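Local coordinates for ankyrin repeat family protein (Enterococcus faecalis, PDB 3HRA) that is of unknown function but, as an ankyrin repeat protein, probably serves as a scaffold for binding other proteins, at residues A[41-46]-A[63-68]. Numbering follows the deposited sequence.
Sequences TPLNIA and ADINLQ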
loop_
_atom_site.group_PDB
_atom_site.type_symbol
_atom_site.label_atom_id
_atom_site.label_comp_id
_atom_site.label_asym_id
_atom_site.label_seq_id
_atom_site.Cartn_x
_atom_site.Cartn_y
_atom_site.Cartn_z
ATOM N N THR A 41 10.113 8.877 8.744
ATOM C CA THR A 41 10.589 10.125 8.136
ATOM C C THR A 41 9.432 11.117 8.087
ATOM O O THR A 41 8.291 10.738 8.333
ATOM C CB THR A 41 11.037 9.892 6.686
ATOM O OG1 THR A 41 9.951 9.303 5.953
ATOM C CG2 THR A 41 12.189 8.968 6.637
ATOM N N PRO A 42 9.716 12.394 7.758
ATOM C CA PRO A 42 8.626 13.348 7.560
ATOM C C PRO A 42 7.637 12.845 6.511
ATOM O O PRO A 42 6.423 13.020 6.691
ATOM C CB PRO A 42 9.368 14.610 7.109
ATOM C CG PRO A 42 10.655 14.531 7.863
ATOM C CD PRO A 42 11.026 13.069 7.792
ATOM N N LEU A 43 8.137 12.200 5.458
ATOM C CA LEU A 43 7.246 11.697 4.419
ATOM C C LEU A 43 6.325 10.624 4.987
ATOM O O LEU A 43 5.126 10.659 4.751
ATOM C CB LEU A 43 8.009 11.178 3.194
ATOM C CG LEU A 43 7.118 10.549 2.108
ATOM C CD1 LEU A 43 6.025 11.499 1.575
ATOM C CD2 LEU A 43 7.990 9.998 0.967
ATOM N N ASN A 44 6.877 9.687 5.751
ATOM C CA ASN A 44 6.037 8.663 6.346
ATOM C C ASN A 44 4.964 9.265 7.267
ATOM O O ASN A 44 3.821 8.791 7.277
ATOM C CB ASN A 44 6.881 7.583 7.041
ATOM C CG ASN A 44 6.336 6.160 6.794
ATOM O OD1 ASN A 44 5.195 5.982 6.376
ATOM N ND2 ASN A 44 7.158 5.158 7.056
ATOM N N ILE A 45 5.304 10.320 8.006
ATOM C CA ILE A 45 4.331 10.975 8.884
ATOM C C ILE A 45 3.203 11.560 8.035
ATOM O O ILE A 45 2.012 11.380 8.332
ATOM C CB ILE A 45 4.992 12.078 9.749
ATOM C CG1 ILE A 45 5.926 11.439 10.782
ATOM C CG2 ILE A 45 3.933 12.937 10.455
ATOM C CD1 ILE A 45 6.896 12.387 11.388
ATOM N N ALA A 46 3.579 12.249 6.964
ATOM C CA ALA A 46 2.589 12.828 6.051
ATOM C C ALA A 46 1.669 11.768 5.446
ATOM O O ALA A 46 0.477 11.997 5.283
ATOM C CB ALA A 46 3.277 13.635 4.953
ATOM N N ALA A 63 12.577 12.846 -1.048
ATOM C CA ALA A 63 12.291 11.942 0.067
ATOM C C ALA A 63 12.189 10.494 -0.434
ATOM O O ALA A 63 11.643 10.227 -1.503
ATOM C CB ALA A 63 10.995 12.358 0.788
ATOM N N ASP A 64 12.731 9.566 0.340
ATOM C CA ASP A 64 12.781 8.161 -0.071
ATOM C C ASP A 64 11.454 7.479 0.244
ATOM O O ASP A 64 11.109 7.317 1.417
ATOM C CB ASP A 64 13.913 7.478 0.687
ATOM C CG ASP A 64 14.160 6.050 0.231
ATOM O OD1 ASP A 64 13.397 5.513 -0.600
ATOM O OD2 ASP A 64 15.150 5.473 0.723
ATOM N N ILE A 65 10.701 7.098 -0.795
ATOM C CA ILE A 65 9.393 6.490 -0.584
ATOM C C ILE A 65 9.519 5.054 -0.055
ATOM O O ILE A 65 8.538 4.443 0.358
ATOM C CB ILE A 65 8.513 6.499 -1.865
ATOM C CG1 ILE A 65 9.147 5.640 -2.966
ATOM C CG2 ILE A 65 8.251 7.945 -2.349
ATOM C CD1 ILE A 65 8.170 5.167 -4.024
ATOM N N ASN A 66 10.740 4.535 -0.042
ATOM C CA ASN A 66 10.973 3.147 0.363
ATOM C C ASN A 66 11.628 2.991 1.746
ATOM O O ASN A 66 11.974 1.888 2.145
ATOM C CB ASN A 66 11.823 2.424 -0.700
ATOM C CG ASN A 66 11.155 2.413 -2.056
ATOM O OD1 ASN A 66 10.060 1.904 -2.194
ATOM N ND2 ASN A 66 11.818 2.988 -3.069
ATOM N N LEU A 67 11.791 4.085 2.474
ATOM C CA LEU A 67 12.493 4.025 3.761
ATOM C C LEU A 67 11.523 3.511 4.819
ATOM O O LEU A 67 10.588 4.212 5.206
ATOM C CB LEU A 67 13.042 5.410 4.135
ATOM C CG LEU A 67 14.131 5.452 5.229
ATOM C CD1 LEU A 67 14.832 6.803 5.286
ATOM C CD2 LEU A 67 13.595 5.098 6.612
ATOM N N GLN A 68 11.758 2.286 5.289
ATOM C CA GLN A 68 10.829 1.616 6.200
ATOM C C GLN A 68 10.982 2.036 7.658
ATOM O O GLN A 68 12.103 2.190 8.165
ATOM C CB GLN A 68 10.985 0.094 6.104
ATOM C CG GLN A 68 10.618 -0.464 4.763
ATOM C CD GLN A 68 11.053 -1.907 4.590
ATOM O OE1 GLN A 68 10.225 -2.824 4.594
ATOM N NE2 GLN A 68 12.346 -2.116 4.442
HETATM O O HOH W 1 10.068 5.982 7.448
HETATM O O HOH W 2 10.912 9.129 3.425
#
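L43 reaches from the first turn of helix 42-49 onto A63 and I65. Its CB lies 4.0 Å from A63 CB. CG is anti to the backbone N (chi1 176°), and of its two branches CD2 touches both partners: CD2 stands 3.8 Å from A63 CB and 3.9 Å from I65 CG2, the L43 and I65 side chains running alongside each other in the same direction. Beyond this pair, A55 of helix 52-60 and P75 of helix 75-81 also pack on L43. T41, P42, L43 and N44 stand where the TPLH motif of an ankyrin repeat, predicted here to span 38-70, opens its first helix, and 63-68 lies in the loop that follows helix 52-60 and leads to helix 75-81. T41 is the N-cap: with chi1 at 56°, OG1 sits between the backbone N and the carbonyl carbon and accepts a nearly straight bond (167°) from N44 N. The same OG1 donates to a water, 2.7 Å away, that in turn donates to D64 O. On its other branch, T41 CG2 meets L67 CD1 at 3.7 Å, the two side chains crossing at a slant. A second water accepts from T41 N and N44 ND2 and donates to L67 O, at 2.9 Å; N44 ND2 also bonds D73 O in the loop leading to helix 75-81.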